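Local coordinates for hypothetical protein (Giardia lamblia, PDB 3I3F) that is of unknown function but belongs to the endoribonuclease L-PSP (YjgF/RidA) family, whose members commonly form trimers, at the interface of chains A and B. Numbering follows the deposited sequence. Chains: chain A/B, Hypothetical protein.

The interface of chains A and B. Residues chain A 38, 80-81, 139; chain B 14-15, 35-36.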
loop_
_atom_site.group_PDB
_atom_site.type_symbol
_atom_site.label_atom_id
_atom_site.label_comp_id
_atom_site.label_asym_id
_atom_site.label_seq_id
_atom_site.Cartn_x
_atom_site.Cartn_y
_atom_site.Cartn_z
ATOM N N MET A 38 14.020 -8.263 5.295
ATOM C CA MET A 38 12.673 -8.175 4.737
ATOM C C MET A 38 12.751 -8.032 3.223
ATOM O O MET A 38 13.645 -7.363 2.700
ATOM C CB MET A 38 11.921 -6.983 5.329
ATOM C CG MET A 38 11.711 -7.054 6.838
ATOM S SD MET A 38 10.682 -8.440 7.371
ATOM C CE MET A 38 9.107 -8.003 6.645
ATOM N N ASP A 80 5.181 -18.783 2.055
ATOM C CA ASP A 80 4.852 -18.964 3.475
ATOM C C ASP A 80 5.508 -17.931 4.401
ATOM O O ASP A 80 5.235 -17.921 5.602
ATOM C CB ASP A 80 5.180 -20.395 3.942
ATOM C CG ASP A 80 6.621 -20.798 3.678
ATOM O OD1 ASP A 80 7.218 -20.317 2.692
ATOM O OD2 ASP A 80 7.153 -21.620 4.456
ATOM N N TYR A 81 6.358 -17.064 3.849
ATOM C CA TYR A 81 6.986 -15.988 4.617
ATOM C C TYR A 81 6.381 -14.610 4.326
ATOM O O TYR A 81 6.814 -13.612 4.901
ATOM C CB TYR A 81 8.494 -15.966 4.361
ATOM C CG TYR A 81 9.204 -17.158 4.948
ATOM C CD1 TYR A 81 9.805 -17.087 6.202
ATOM C CD2 TYR A 81 9.258 -18.364 4.261
ATOM C CE1 TYR A 81 10.454 -18.188 6.750
ATOM C CE2 TYR A 81 9.902 -19.471 4.798
ATOM C CZ TYR A 81 10.495 -19.377 6.042
ATOM O OH TYR A 81 11.135 -20.476 6.570
ATOM N N ALA A 139 9.229 -11.880 5.047
ATOM C CA ALA A 139 10.446 -12.078 5.827
ATOM C C ALA A 139 11.391 -13.011 5.080
ATOM O O ALA A 139 10.950 -13.899 4.351
ATOM C CB ALA A 139 10.107 -12.658 7.193
ATOM N N THR B 14 8.518 -19.172 10.154
ATOM C CA THR B 14 7.621 -18.263 9.385
ATOM C C THR B 14 6.997 -17.221 10.318
ATOM O O THR B 14 6.944 -17.437 11.529
ATOM C CB THR B 14 6.505 -19.053 8.675
ATOM O OG1 THR B 14 5.808 -19.865 9.627
ATOM C CG2 THR B 14 7.090 -19.944 7.588
ATOM N N PRO B 15 6.526 -16.085 9.758
ATOM C CA PRO B 15 5.927 -15.011 10.560
ATOM C C PRO B 15 4.722 -15.456 11.387
ATOM O O PRO B 15 3.980 -16.351 10.977
ATOM C CB PRO B 15 5.486 -13.986 9.508
ATOM C CG PRO B 15 6.345 -14.248 8.339
ATOM C CD PRO B 15 6.596 -15.718 8.332
ATOM N N VAL B 35 6.019 -9.446 13.017
ATOM C CA VAL B 35 7.343 -9.774 12.499
ATOM C C VAL B 35 8.364 -8.741 12.974
ATOM O O VAL B 35 8.213 -7.546 12.721
ATOM C CB VAL B 35 7.335 -9.865 10.950
ATOM C CG1 VAL B 35 6.811 -8.575 10.326
ATOM C CG2 VAL B 35 8.723 -10.198 10.423
ATOM N N ASN B 36 9.385 -9.217 13.687
ATOM C CA ASN B 36 10.495 -8.379 14.148
ATOM C C ASN B 36 10.045 -7.123 14.905
ATOM O O ASN B 36 10.550 -6.025 14.661
ATOM C CB ASN B 36 11.390 -7.987 12.964
ATOM C CG ASN B 36 11.826 -9.183 12.128
ATOM O OD1 ASN B 36 11.872 -9.107 10.899
ATOM N ND2 ASN B 36 12.148 -10.289 12.789
#
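At one rim of the subunit boundary, the first ordered residues of chain B lie against the 3-10 helix 79-81 of chain A, a small patch held by shape rather than by polar bonds. B:Thr14 buries the most surface here, 65 Å². Its methyl CG2 sits over the centre of the phenol ring of A:Tyr81, 3.8 Å from the ring centroid, so that C-H groups meet the pi face. Threonine suits the place because it supplies a compact methyl: with OG1 in the crowded position between backbone N and carbonyl carbon (chi1 54°), CG2 stands anti to the carbonyl carbon and over the ring. The same CG2 touches the backbone O of A:Asp80 at 3.4 Å and the carboxylate OD2 of A:Asp80 at 3.6 Å, so it is cupped between ring, main chain and acid. A:Tyr81 has CG anti to its carbonyl carbon (chi1 -69°), and chi2 of -96° turns one broad face to the methyl.

B:Pro15 follows and crosses A:Tyr81 at about a right angle. Its CD packs 3.7 Å from CA of A:Tyr81, and its CG lies 3.5 Å from the backbone O of A:Tyr81. The rigid ring offers compact CH2 groups to the main chain and, lacking an N-H, brings no donor needing a partner. Beyond it A:Ala139, small enough to admit the neighbour, turns CB toward the proline.

A second, looser touch is made by A:Met38, whose flexible chain bends at chi2 and chi3. It meets B:Val35 tip to tip, SD to CG2 4.0 Å apart, and likewise B:Asn36, whose side-chain carbonyl OD1 is a van der Waals neighbour 3.8 Å from SD.

B:Thr14 and B:Pro15 thus appear to dock the N-terminal segment of chain B onto chain A, while A:Met38 meets the end of strand 32-35; both add van der Waals packing, largely through methyl, CH2 and sulfur groups, to a trimer interface that is probably the family's usual one.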